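PDB 5ZH8: teichoic acid D-alanine hydrolase from Staphylococcus aureus, which hydrolyses the D-alanyl esters of wall teichoic acid and lipoteichoic acid, and affects methicillin resistance, autolysis and cell wall structure. Local coordinates for residues 173-179 with 210-216; 93-97 with 357-361; 261-266 with 365-369; 317-322 with 390-396; 135-139 with 237-241. All blocks are in the same frame, centred on the assembly; numbering follows the deposited sequence.

Contacts 1, 2 and 5 are largely buried, whereas contacts 3 and 4 lie partly at the surface. Contacts 2 and 3 share strand 359-365: its start pairs in the main antiparallel sheet through backbone bonds, and the loop at its end meets a separate short hairpin through an asparagine and two backbone bonds. Helix 129-142 supplies one side of contact 5, and its Lys130 also borders contact 1. Contact 1 is polar and aromatic, built round a histidine, while contact 5 is aliphatic packing with a single amide bond. Contact 4 ties down the C-terminal tail with mixed ring, carboxylate and water contacts, and touches contact 2 where His318 packs on Asp357.

Contact 1: residues 173-179 with 210-216; sequences HQSGLYK and MYNDGNY
His173 and Asn215 lie at the centre of a buried, largely polar contact between the loop that follows helix 167-171 and the start of helix 213-227. His173 ends the earlier helix in a Schellman motif, and its carbonyl O receives Met210 N at 3.0 Å. Its imidazole is held by an Asn215 amide that works in both directions: ND2 donates to His173 ND1 (3.0 Å) with the ring and amide planes 48° apart, while OD1 accepts from Ser175 OG (2.6 Å) in the carbonyl plane, on a lone pair. Asn215 is thereby fixed in its rotation. Tyr211 CD1 lies over one face of the imidazole, the ring centroids 4.3 Å apart and the planes inclined at 37°; Tyr216 completes the aromatic cluster. Asn212, its CG anti to the backbone N (chi1 -173°), N-caps the helix through OD1 to Gly214 N and turns ND2 to Tyr178 O (3.0 Å, from above the carbonyl plane). On the outer flank Met210 CE rests against Lys179 CG. Tyr211 OH bonds Ser127 OG and Asp213 pairs with Lys130, consistent with the Ser-x-x-Lys motif and a Tyr-x-Asn-like motif (Tyr211-Asn212-Asp213) of the beta-lactamase family active site.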
# COMPACT_ATOMS: atom_id res chain seq x y z
N HIS A 173 -9.40 -6.44 19.70
CA HIS A 173 -9.58 -5.18 18.97
C HIS A 173 -11.03 -4.67 19.00
O HIS A 173 -11.63 -4.46 17.95
CB HIS A 173 -9.09 -5.29 17.52
CG HIS A 173 -7.63 -5.55 17.39
ND1 HIS A 173 -6.67 -4.65 17.81
CD2 HIS A 173 -6.95 -6.60 16.86
CE1 HIS A 173 -5.47 -5.15 17.57
NE2 HIS A 173 -5.61 -6.33 17.00
N GLN A 174 -11.56 -4.46 20.20
CA GLN A 174 -12.91 -3.91 20.37
C GLN A 174 -13.00 -3.08 21.65
O GLN A 174 -14.01 -3.11 22.36
CB GLN A 174 -13.95 -5.03 20.37
CG GLN A 174 -13.72 -6.09 21.44
CD GLN A 174 -14.81 -7.15 21.46
OE1 GLN A 174 -15.37 -7.51 20.42
NE2 GLN A 174 -15.11 -7.66 22.65
N SER A 175 -11.95 -2.31 21.92
CA SER A 175 -11.84 -1.53 23.15
C SER A 175 -12.56 -0.19 23.07
O SER A 175 -13.01 0.34 24.09
CB SER A 175 -10.37 -1.31 23.48
OG SER A 175 -9.72 -0.61 22.44
N GLY A 176 -12.65 0.37 21.87
CA GLY A 176 -13.22 1.69 21.67
C GLY A 176 -12.20 2.80 21.77
O GLY A 176 -12.55 3.98 21.75
N LEU A 177 -10.92 2.43 21.88
CA LEU A 177 -9.84 3.41 21.91
C LEU A 177 -9.66 3.99 20.51
O LEU A 177 -9.76 3.26 19.51
CB LEU A 177 -8.53 2.75 22.36
CG LEU A 177 -8.38 2.34 23.83
CD1 LEU A 177 -7.21 1.37 23.97
CD2 LEU A 177 -8.18 3.54 24.74
N TYR A 178 -9.41 5.29 20.43
CA TYR A 178 -9.06 5.94 19.17
C TYR A 178 -7.83 5.26 18.57
O TYR A 178 -6.99 4.74 19.30
CB TYR A 178 -8.76 7.43 19.38
CG TYR A 178 -10.00 8.29 19.57
CD1 TYR A 178 -10.78 8.65 18.48
CD2 TYR A 178 -10.37 8.75 20.83
CE1 TYR A 178 -11.91 9.44 18.65
CE2 TYR A 178 -11.50 9.53 21.00
CZ TYR A 178 -12.26 9.87 19.91
OH TYR A 178 -13.38 10.65 20.06
N LYS A 179 -7.75 5.26 17.24
CA LYS A 179 -6.63 4.62 16.55
C LYS A 179 -5.32 5.29 16.95
O LYS A 179 -5.26 6.51 17.07
CB LYS A 179 -6.82 4.66 15.04
CG LYS A 179 -6.48 3.35 14.34
CD LYS A 179 -6.72 3.45 12.83
CE LYS A 179 -6.08 2.27 12.10
NZ LYS A 179 -6.31 2.32 10.63
N MET A 210 -12.42 -2.62 15.77
CA MET A 210 -11.60 -1.69 15.03
C MET A 210 -10.14 -2.05 15.23
O MET A 210 -9.61 -1.93 16.35
CB MET A 210 -11.85 -0.26 15.51
CG MET A 210 -11.36 0.83 14.57
SD MET A 210 -10.99 2.36 15.46
CE MET A 210 -9.26 2.10 15.84
N TYR A 211 -9.47 -2.51 14.18
CA TYR A 211 -8.06 -2.87 14.27
C TYR A 211 -7.27 -1.65 14.74
O TYR A 211 -7.52 -0.53 14.30
CB TYR A 211 -7.52 -3.37 12.92
CG TYR A 211 -6.40 -4.36 13.06
CD1 TYR A 211 -6.67 -5.70 13.33
CD2 TYR A 211 -5.07 -3.98 12.90
CE1 TYR A 211 -5.66 -6.63 13.45
CE2 TYR A 211 -4.04 -4.91 13.02
CZ TYR A 211 -4.35 -6.24 13.30
OH TYR A 211 -3.35 -7.19 13.42
N ASN A 212 -6.32 -1.88 15.63
CA ASN A 212 -5.63 -0.79 16.31
C ASN A 212 -4.36 -1.34 16.96
O ASN A 212 -4.43 -2.14 17.90
CB ASN A 212 -6.57 -0.19 17.37
CG ASN A 212 -6.02 1.06 18.03
OD1 ASN A 212 -4.84 1.40 17.87
ND2 ASN A 212 -6.87 1.74 18.78
N ASP A 213 -3.21 -0.90 16.46
CA ASP A 213 -1.92 -1.26 17.07
C ASP A 213 -1.90 -0.89 18.54
O ASP A 213 -1.34 -1.62 19.35
CB ASP A 213 -0.76 -0.53 16.37
CG ASP A 213 -0.49 -1.04 14.98
OD1 ASP A 213 -1.03 -2.10 14.61
OD2 ASP A 213 0.27 -0.37 14.25
N GLY A 214 -2.52 0.24 18.87
CA GLY A 214 -2.60 0.74 20.24
C GLY A 214 -3.06 -0.27 21.26
O GLY A 214 -2.54 -0.31 22.37
N ASN A 215 -4.05 -1.10 20.89
CA ASN A 215 -4.54 -2.12 21.80
C ASN A 215 -3.39 -2.98 22.30
O ASN A 215 -3.24 -3.18 23.50
CB ASN A 215 -5.57 -3.03 21.11
CG ASN A 215 -6.92 -2.35 20.92
OD1 ASN A 215 -7.46 -1.68 21.81
ND2 ASN A 215 -7.49 -2.56 19.73
N TYR A 216 -2.58 -3.49 21.37
CA TYR A 216 -1.49 -4.38 21.75
C TYR A 216 -0.28 -3.66 22.35
O TYR A 216 0.55 -4.29 23.00
CB TYR A 216 -1.10 -5.30 20.58
CG TYR A 216 -2.01 -6.50 20.50
CD1 TYR A 216 -3.37 -6.35 20.24
CD2 TYR A 216 -1.53 -7.79 20.72
CE1 TYR A 216 -4.21 -7.45 20.17
CE2 TYR A 216 -2.37 -8.89 20.66
CZ TYR A 216 -3.71 -8.71 20.40
OH TYR A 216 -4.55 -9.80 20.34

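Contact 2: residues 93-97 with 357-361; sequences AIYEN and DKYVV
Across the strands the Tyr359 ring is met obliquely by Glu96 CG and Ile94 CG2, while CG of the adjacent Lys358 lies over one face, toward the rim, 4.0 Å above the ring plane; the Tyr95 ring has the carbonyl O of Val360 at its edge. These groups decorate two neighbouring strands of the main antiparallel sheet of the beta-lactamase fold, 90-96 and 359-365, whose short segments run at 173° to each other. Tyr95 and Val360 form the hydrogen-bonded pair, each N donating to the other's O at 2.9 Å, with Ile94-Val361 and Glu96-Tyr359 as non-hydrogen-bonded pairs to either side. On the sheet face bearing Ile94, Glu96, Tyr359 and Val361, Glu96 runs alongside the Tyr359 ring with its carboxylate turned 43° from it, CG lying 3.5 Å from Tyr359 CE1. An extended chain with CG anti to the backbone N (chi1 -167°) takes that carboxylate to the far end of the ring, where Lys75 of helix 74-85 bonds both Glu96 OE1 and Tyr359 OH; Tyr76 adds a second bond to the carboxylate. Tyr95 and Val360 point to the other face, meeting at their CB atoms beneath helix 292-303, and Tyr95 OH reaches Thr293 O. Just past the end of strand 90-96, Asn97 N adds a last bond to Lys358 O at 2.7 Å, the donor lying in the carbonyl plane.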
# COMPACT_ATOMS: atom_id res chain seq x y z
N ALA A 93 9.72 -19.33 3.40
CA ALA A 93 10.03 -20.51 4.20
C ALA A 93 8.77 -21.36 4.29
O ALA A 93 7.69 -20.86 4.59
CB ALA A 93 10.51 -20.11 5.58
N ILE A 94 8.92 -22.65 4.02
CA ILE A 94 7.79 -23.58 4.04
C ILE A 94 8.16 -24.82 4.85
O ILE A 94 9.17 -25.47 4.57
CB ILE A 94 7.36 -23.99 2.62
CG1 ILE A 94 7.01 -22.74 1.80
CG2 ILE A 94 6.18 -24.96 2.69
CD1 ILE A 94 6.62 -23.02 0.36
N TYR A 95 7.34 -25.12 5.85
CA TYR A 95 7.50 -26.31 6.67
C TYR A 95 6.43 -27.33 6.30
O TYR A 95 5.26 -26.98 6.15
CB TYR A 95 7.38 -25.98 8.16
CG TYR A 95 8.58 -25.29 8.73
CD1 TYR A 95 8.84 -23.96 8.44
CD2 TYR A 95 9.46 -25.96 9.58
CE1 TYR A 95 9.96 -23.31 8.96
CE2 TYR A 95 10.57 -25.33 10.11
CZ TYR A 95 10.81 -24.00 9.81
OH TYR A 95 11.91 -23.35 10.32
N GLU A 96 6.84 -28.59 6.15
CA GLU A 96 5.92 -29.67 5.86
C GLU A 96 6.02 -30.74 6.95
O GLU A 96 7.10 -31.30 7.17
CB GLU A 96 6.24 -30.27 4.49
CG GLU A 96 5.17 -31.18 3.94
CD GLU A 96 5.54 -31.74 2.58
OE1 GLU A 96 6.37 -31.13 1.88
OE2 GLU A 96 5.00 -32.80 2.20
N ASN A 97 4.91 -30.99 7.63
CA ASN A 97 4.90 -31.89 8.78
C ASN A 97 6.09 -31.60 9.72
O ASN A 97 6.78 -32.52 10.16
CB ASN A 97 4.90 -33.35 8.33
CG ASN A 97 3.62 -33.72 7.59
OD1 ASN A 97 3.68 -34.31 6.51
ND2 ASN A 97 2.47 -33.38 8.15
N ASP A 357 -2.12 -27.95 9.76
CA ASP A 357 -1.38 -29.00 10.45
C ASP A 357 -0.30 -29.67 9.59
O ASP A 357 0.53 -30.41 10.12
CB ASP A 357 -2.33 -30.05 11.03
CG ASP A 357 -3.11 -29.54 12.24
OD1 ASP A 357 -2.94 -28.37 12.64
OD2 ASP A 357 -3.92 -30.33 12.79
N LYS A 358 -0.31 -29.42 8.28
CA LYS A 358 0.72 -29.97 7.39
C LYS A 358 1.75 -28.92 6.96
O LYS A 358 2.95 -29.15 7.08
CB LYS A 358 0.07 -30.59 6.14
CG LYS A 358 1.03 -31.48 5.35
CD LYS A 358 0.38 -32.04 4.10
CE LYS A 358 1.35 -32.87 3.28
NZ LYS A 358 0.79 -33.20 1.93
N TYR A 359 1.27 -27.79 6.47
CA TYR A 359 2.15 -26.75 5.96
C TYR A 359 2.16 -25.50 6.83
O TYR A 359 1.12 -25.06 7.31
CB TYR A 359 1.73 -26.35 4.54
CG TYR A 359 1.94 -27.43 3.51
CD1 TYR A 359 3.22 -27.74 3.06
CD2 TYR A 359 0.87 -28.14 3.00
CE1 TYR A 359 3.42 -28.73 2.12
CE2 TYR A 359 1.06 -29.14 2.05
CZ TYR A 359 2.33 -29.42 1.61
OH TYR A 359 2.53 -30.41 0.68
N VAL A 360 3.35 -24.92 7.01
CA VAL A 360 3.46 -23.55 7.48
C VAL A 360 4.19 -22.78 6.40
O VAL A 360 5.34 -23.06 6.10
CB VAL A 360 4.23 -23.42 8.82
CG1 VAL A 360 4.24 -21.97 9.29
CG2 VAL A 360 3.62 -24.33 9.87
N VAL A 361 3.49 -21.82 5.80
CA VAL A 361 4.03 -21.03 4.70
C VAL A 361 4.25 -19.61 5.20
O VAL A 361 3.30 -18.94 5.59
CB VAL A 361 3.06 -21.00 3.49
CG1 VAL A 361 3.70 -20.29 2.30
CG2 VAL A 361 2.64 -22.41 3.12

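Contact 3: residues 261-266 with 365-369; sequences AKGYAY and LNVKG
Asn366 and Lys262 meet in the buried half of this contact, where the Asn366 amide sends ND2 to Lys262 O at 3.1 Å, nearly along the C=O axis and in the amide's own plane. Its CG sits between the backbone N and the carbonyl carbon (chi1 64°), which turns the amide across to the neighbouring segment. Outside the two segments Asn366 ND2 also bonds Tyr108 O and OD1 accepts from Asn89, so both ends of the amide are engaged. Next along, Tyr264 N makes a weak, bent bond to Asn366 O, and Lys368 N returns a straight one to Tyr264 O (2.8 Å, 171° at the hydrogen). The two segments run the same way here, forming a single bridge of Tyr264 with Val367 that joins the little hairpin 264-265/272-273 to the loop following strand 359-365 of the main sheet. The Tyr264 ring has Asn366 O at its edge, and its OH is held by Glu112. Toward solvent the fit is looser: Ala265 CB only approaches Lys368 CB at 4.3 Å, and the lysine's end leads away. Val367 CG1 lies 4.2 Å from Tyr266 CE1, where Asn370 of the second subunit packs against both residues.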
# COMPACT_ATOMS: atom_id res chain seq x y z
N ALA A 261 16.38 -6.34 7.06
CA ALA A 261 15.95 -5.92 5.73
C ALA A 261 15.44 -4.49 5.71
O ALA A 261 14.90 -3.98 6.69
CB ALA A 261 14.86 -6.86 5.22
N LYS A 262 15.62 -3.84 4.56
CA LYS A 262 15.10 -2.51 4.32
C LYS A 262 13.82 -2.66 3.50
O LYS A 262 13.76 -3.47 2.57
CB LYS A 262 16.12 -1.67 3.55
CG LYS A 262 17.48 -1.58 4.24
CD LYS A 262 18.53 -0.87 3.40
CE LYS A 262 18.39 0.64 3.45
NZ LYS A 262 19.42 1.32 2.61
N GLY A 263 12.80 -1.89 3.86
CA GLY A 263 11.52 -1.91 3.16
C GLY A 263 11.46 -0.80 2.14
O GLY A 263 12.07 0.26 2.32
N TYR A 264 10.70 -1.02 1.07
CA TYR A 264 10.65 -0.07 -0.04
C TYR A 264 9.24 0.15 -0.56
O TYR A 264 8.38 -0.73 -0.49
CB TYR A 264 11.55 -0.56 -1.18
CG TYR A 264 13.01 -0.62 -0.82
CD1 TYR A 264 13.83 0.48 -0.98
CD2 TYR A 264 13.56 -1.78 -0.30
CE1 TYR A 264 15.17 0.43 -0.65
CE2 TYR A 264 14.91 -1.84 0.04
CZ TYR A 264 15.71 -0.73 -0.14
OH TYR A 264 17.04 -0.78 0.19
N ALA A 265 9.01 1.35 -1.08
CA ALA A 265 7.77 1.68 -1.77
C ALA A 265 8.06 2.67 -2.89
O ALA A 265 8.95 3.50 -2.76
CB ALA A 265 6.78 2.25 -0.78
N TYR A 266 7.35 2.53 -4.01
CA TYR A 266 7.31 3.55 -5.06
C TYR A 266 6.07 4.41 -4.80
O TYR A 266 4.95 3.93 -4.98
CB TYR A 266 7.14 2.98 -6.47
CG TYR A 266 8.05 1.85 -6.88
CD1 TYR A 266 7.70 0.53 -6.62
CD2 TYR A 266 9.23 2.11 -7.56
CE1 TYR A 266 8.52 -0.51 -7.02
CE2 TYR A 266 10.06 1.07 -7.97
CZ TYR A 266 9.70 -0.24 -7.70
OH TYR A 266 10.52 -1.27 -8.09
N LEU A 365 8.02 -9.99 2.35
CA LEU A 365 8.19 -9.11 1.21
C LEU A 365 8.71 -7.75 1.68
O LEU A 365 8.06 -7.09 2.48
CB LEU A 365 6.83 -8.95 0.53
CG LEU A 365 6.76 -8.17 -0.77
CD1 LEU A 365 7.48 -8.92 -1.89
CD2 LEU A 365 5.30 -7.93 -1.11
N ASN A 366 9.87 -7.34 1.18
CA ASN A 366 10.48 -6.04 1.56
C ASN A 366 10.39 -4.95 0.49
O ASN A 366 10.90 -3.85 0.68
CB ASN A 366 11.92 -6.23 2.05
CG ASN A 366 12.86 -6.74 0.98
OD1 ASN A 366 12.59 -7.75 0.35
ND2 ASN A 366 13.97 -6.05 0.79
N VAL A 367 9.74 -5.24 -0.64
CA VAL A 367 9.27 -4.19 -1.55
C VAL A 367 7.74 -4.25 -1.50
O VAL A 367 7.14 -5.27 -1.83
CB VAL A 367 9.76 -4.38 -3.00
CG1 VAL A 367 9.28 -3.23 -3.86
CG2 VAL A 367 11.27 -4.50 -3.04
N LYS A 368 7.12 -3.16 -1.06
CA LYS A 368 5.69 -3.16 -0.78
C LYS A 368 4.89 -3.57 -2.00
O LYS A 368 5.17 -3.14 -3.13
CB LYS A 368 5.24 -1.78 -0.31
CG LYS A 368 3.84 -1.76 0.28
CD LYS A 368 3.53 -0.37 0.83
CE LYS A 368 2.20 -0.34 1.57
NZ LYS A 368 1.08 -0.84 0.74
N GLY A 369 3.89 -4.40 -1.77
CA GLY A 369 3.04 -4.90 -2.83
C GLY A 369 2.05 -5.89 -2.27
O GLY A 369 1.91 -6.02 -1.07

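Contact 4: residues 317-322 with 390-396; sequences LHEFGT and NTKGVIV
Phe320 and Lys392 cross at about a right angle, the phenyl ring presenting a face to the lysine's backbone: Lys392 CA stands 3.7 Å from the ring centroid, 22° off the normal, a CH-pi contact. A chi1 of 77° places the ring between the backbone N and the carbonyl carbon of Phe320, so that it lies along the chain of residues 390-392, with His318 O and Asn390 C at its edge. The backbone of the same residue adds a straight bond, Phe320 O accepting from Gly393 N at 2.7 Å in the carbonyl plane and gripping the type II turn from Thr391 to Val394. The His318 and Asn390 side chains cross at about a right angle, with ring and amide planes 43° apart; Asn390 OD1 takes a weak bond from His318 ND1. A water donates to both His318 O (2.6 Å) and Thr391 O (2.7 Å), joining the two backbones. On the other flank Glu319 stretches out fully, its two carboxylate oxygens divided between Val396 N (3.1 Å to OE1) and Thr322 OG1 (2.6 Å to OE2), each met on the anti side. Thr322 CG2 packs on Ile395 CD1. The C-terminal tail is thus fastened to the end of helix 310-318 and the loop that follows it, with Asn390 ND2 bonding Lys336 O and Asn340 OD1, and Asn390 packed on Ala335 of strand 333-335.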
# COMPACT_ATOMS: atom_id res chain seq x y z
N LEU A 317 -5.41 -22.17 19.09
CA LEU A 317 -5.11 -22.26 17.66
C LEU A 317 -6.32 -22.54 16.76
O LEU A 317 -6.28 -22.19 15.58
CB LEU A 317 -4.06 -23.35 17.39
CG LEU A 317 -2.67 -23.21 18.04
CD1 LEU A 317 -1.74 -24.28 17.48
CD2 LEU A 317 -2.07 -21.83 17.83
N HIS A 318 -7.37 -23.19 17.27
CA HIS A 318 -8.43 -23.71 16.37
C HIS A 318 -9.89 -23.38 16.71
O HIS A 318 -10.76 -23.55 15.85
CB HIS A 318 -8.29 -25.22 16.24
CG HIS A 318 -6.93 -25.65 15.79
ND1 HIS A 318 -6.32 -25.12 14.68
CD2 HIS A 318 -6.08 -26.58 16.28
CE1 HIS A 318 -5.16 -25.71 14.50
NE2 HIS A 318 -4.98 -26.60 15.45
N GLU A 319 -10.18 -22.93 17.93
CA GLU A 319 -11.56 -22.66 18.33
C GLU A 319 -11.96 -21.27 17.89
O GLU A 319 -11.27 -20.30 18.23
CB GLU A 319 -11.74 -22.80 19.84
CG GLU A 319 -13.16 -22.53 20.34
CD GLU A 319 -13.34 -22.81 21.82
OE1 GLU A 319 -13.05 -23.94 22.27
OE2 GLU A 319 -13.79 -21.91 22.54
N PHE A 320 -13.06 -21.15 17.15
CA PHE A 320 -13.61 -19.84 16.82
C PHE A 320 -15.12 -19.88 16.70
O PHE A 320 -15.69 -20.89 16.29
CB PHE A 320 -12.96 -19.25 15.57
CG PHE A 320 -13.43 -19.84 14.27
CD1 PHE A 320 -13.06 -21.12 13.91
CD2 PHE A 320 -14.19 -19.09 13.39
CE1 PHE A 320 -13.47 -21.66 12.70
CE2 PHE A 320 -14.60 -19.62 12.18
CZ PHE A 320 -14.24 -20.90 11.83
N GLY A 321 -15.77 -18.77 17.05
CA GLY A 321 -17.22 -18.67 17.06
C GLY A 321 -17.81 -19.17 18.37
O GLY A 321 -18.89 -19.76 18.38
N THR A 322 -17.09 -18.93 19.46
CA THR A 322 -17.51 -19.37 20.79
C THR A 322 -17.42 -18.22 21.77
O THR A 322 -16.74 -17.23 21.52
CB THR A 322 -16.61 -20.51 21.30
OG1 THR A 322 -15.27 -20.02 21.47
CG2 THR A 322 -16.60 -21.67 20.32
N ASN A 390 -10.48 -25.52 10.50
CA ASN A 390 -11.15 -25.18 11.76
C ASN A 390 -12.64 -25.11 11.51
O ASN A 390 -13.08 -24.80 10.40
CB ASN A 390 -10.67 -23.82 12.29
CG ASN A 390 -9.17 -23.79 12.53
OD1 ASN A 390 -8.61 -24.73 13.09
ND2 ASN A 390 -8.53 -22.70 12.13
N THR A 391 -13.43 -25.40 12.54
CA THR A 391 -14.88 -25.44 12.44
C THR A 391 -15.50 -24.39 13.34
O THR A 391 -15.34 -24.42 14.55
CB THR A 391 -15.43 -26.82 12.82
OG1 THR A 391 -14.78 -27.83 12.04
CG2 THR A 391 -16.93 -26.90 12.57
N LYS A 392 -16.21 -23.45 12.72
CA LYS A 392 -16.88 -22.36 13.42
C LYS A 392 -17.91 -22.92 14.41
O LYS A 392 -18.71 -23.76 14.04
CB LYS A 392 -17.59 -21.46 12.40
CG LYS A 392 -18.19 -20.19 12.97
CD LYS A 392 -18.85 -19.39 11.86
CE LYS A 392 -19.24 -17.99 12.33
NZ LYS A 392 -19.95 -17.23 11.27
N GLY A 393 -17.86 -22.45 15.66
CA GLY A 393 -18.84 -22.83 16.68
C GLY A 393 -18.45 -24.00 17.58
O GLY A 393 -18.89 -24.07 18.72
N VAL A 394 -17.64 -24.92 17.06
CA VAL A 394 -17.23 -26.10 17.82
C VAL A 394 -16.33 -25.73 19.00
O VAL A 394 -15.39 -24.95 18.87
CB VAL A 394 -16.51 -27.11 16.90
CG1 VAL A 394 -15.81 -28.21 17.69
CG2 VAL A 394 -17.49 -27.72 15.91
N ILE A 395 -16.64 -26.31 20.15
CA ILE A 395 -15.85 -26.17 21.37
C ILE A 395 -14.70 -27.17 21.30
O ILE A 395 -14.88 -28.35 21.51
CB ILE A 395 -16.71 -26.47 22.62
CG1 ILE A 395 -17.91 -25.51 22.72
CG2 ILE A 395 -15.88 -26.39 23.89
CD1 ILE A 395 -17.55 -24.08 23.08
N VAL A 396 -13.50 -26.68 21.00
CA VAL A 396 -12.35 -27.55 20.77
C VAL A 396 -11.76 -28.09 22.08
O VAL A 396 -11.58 -27.35 23.05
CB VAL A 396 -11.25 -26.79 19.97
CG1 VAL A 396 -10.00 -27.65 19.78
CG2 VAL A 396 -11.79 -26.31 18.62
O HOH W 1 -12.93 -25.02 15.73

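Contact 5: residues 135-139 with 237-241; sequences LLLKQ and TKIGD
The helical backbones approach each other at Leu136 and Lys238, whose CA atoms are 7.3 Å apart, and the second helix widens into a pi-type turn over residues 237-240. This is helix-to-helix packing within the beta-lactamase fold, between helix 129-142 and the C-terminal part of helix 231-240. Ile239 supplies the apolar part: its CD1 rests against two leucines, 3.8 Å from Leu135 CB and 3.7 Å from Leu136 CD2. CG1 of Ile239 lies anti to the carbonyl carbon (chi1 -60°) and the chain then extends, which carries that methyl across to the first helix. The Leu136 and Ile239 side chains cross at an angle, and Leu136 CD2 also touches Lys238 CB at 3.9 Å. Beside this patch Gln139 and Lys238 slide past each other in opposite directions, the glutamine extended so that its amide lies against the lysine's aliphatic chain. Lys238 itself runs on to a salt bridge between NZ and Glu143 OE2. Other helices close round the contact: Leu136 also packs on Ile223 of helix 213-227, while Ile302 and Leu298 of helix 292-303 touch Leu135 and Ile239 respectively. The single polar link is from Gln139 NE2 to Lys238 O, 2.9 Å long, with the donor 45° above the carbonyl plane rather than on a lone pair.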
# COMPACT_ATOMS: atom_id res chain seq x y z
N LEU A 135 0.94 -14.51 23.01
CA LEU A 135 1.52 -15.69 23.66
C LEU A 135 1.95 -15.39 25.09
O LEU A 135 1.73 -16.20 25.99
CB LEU A 135 2.70 -16.23 22.86
CG LEU A 135 2.32 -16.98 21.57
CD1 LEU A 135 3.52 -17.09 20.64
CD2 LEU A 135 1.75 -18.35 21.88
N LEU A 136 2.56 -14.22 25.28
CA LEU A 136 2.97 -13.76 26.60
C LEU A 136 1.76 -13.56 27.50
O LEU A 136 1.81 -13.89 28.68
CB LEU A 136 3.77 -12.45 26.48
CG LEU A 136 5.16 -12.55 25.85
CD1 LEU A 136 5.73 -11.16 25.60
CD2 LEU A 136 6.11 -13.37 26.72
N LEU A 137 0.69 -13.01 26.95
CA LEU A 137 -0.59 -12.86 27.66
C LEU A 137 -1.12 -14.20 28.14
O LEU A 137 -1.42 -14.37 29.31
CB LEU A 137 -1.65 -12.20 26.77
CG LEU A 137 -1.82 -10.68 26.86
CD1 LEU A 137 -2.93 -10.25 25.91
CD2 LEU A 137 -2.11 -10.21 28.27
N LYS A 138 -1.24 -15.15 27.21
CA LYS A 138 -1.74 -16.47 27.54
C LYS A 138 -0.87 -17.13 28.61
O LYS A 138 -1.39 -17.73 29.56
CB LYS A 138 -1.82 -17.36 26.29
CG LYS A 138 -2.35 -18.77 26.56
CD LYS A 138 -3.79 -18.80 27.07
CE LYS A 138 -4.78 -18.61 25.92
NZ LYS A 138 -6.10 -18.13 26.40
N GLN A 139 0.45 -17.00 28.46
CA GLN A 139 1.37 -17.49 29.47
C GLN A 139 1.07 -16.90 30.85
O GLN A 139 1.00 -17.63 31.84
CB GLN A 139 2.81 -17.18 29.08
CG GLN A 139 3.39 -18.12 28.04
CD GLN A 139 4.75 -17.66 27.54
OE1 GLN A 139 5.15 -16.52 27.76
NE2 GLN A 139 5.47 -18.56 26.86
N THR A 237 12.96 -14.62 27.62
CA THR A 237 12.91 -15.62 28.69
C THR A 237 11.76 -16.62 28.51
O THR A 237 11.93 -17.82 28.77
CB THR A 237 12.80 -14.96 30.07
OG1 THR A 237 11.71 -14.02 30.06
CG2 THR A 237 14.06 -14.22 30.42
N LYS A 238 10.61 -16.14 28.03
CA LYS A 238 9.41 -16.97 27.94
C LYS A 238 9.11 -17.56 26.55
O LYS A 238 8.32 -18.48 26.44
CB LYS A 238 8.18 -16.20 28.43
CG LYS A 238 8.25 -15.71 29.87
CD LYS A 238 6.97 -14.96 30.22
CE LYS A 238 6.90 -14.55 31.68
NZ LYS A 238 6.69 -15.72 32.57
N ILE A 239 9.73 -17.03 25.50
CA ILE A 239 9.47 -17.52 24.13
C ILE A 239 10.76 -17.66 23.32
O ILE A 239 11.10 -18.76 22.89
CB ILE A 239 8.49 -16.61 23.36
CG1 ILE A 239 7.14 -16.53 24.08
CG2 ILE A 239 8.30 -17.11 21.93
CD1 ILE A 239 6.28 -15.35 23.64
N GLY A 240 11.46 -16.55 23.10
CA GLY A 240 12.64 -16.50 22.23
C GLY A 240 13.65 -17.59 22.48
O GLY A 240 14.01 -18.33 21.56
N ASP A 241 14.09 -17.71 23.73
CA ASP A 241 15.12 -18.67 24.12
C ASP A 241 14.60 -20.10 24.27
O ASP A 241 15.20 -21.02 23.72
CB ASP A 241 15.86 -18.22 25.39
CG ASP A 241 16.70 -16.97 25.16
OD1 ASP A 241 16.85 -16.55 23.99
OD2 ASP A 241 17.21 -16.41 26.16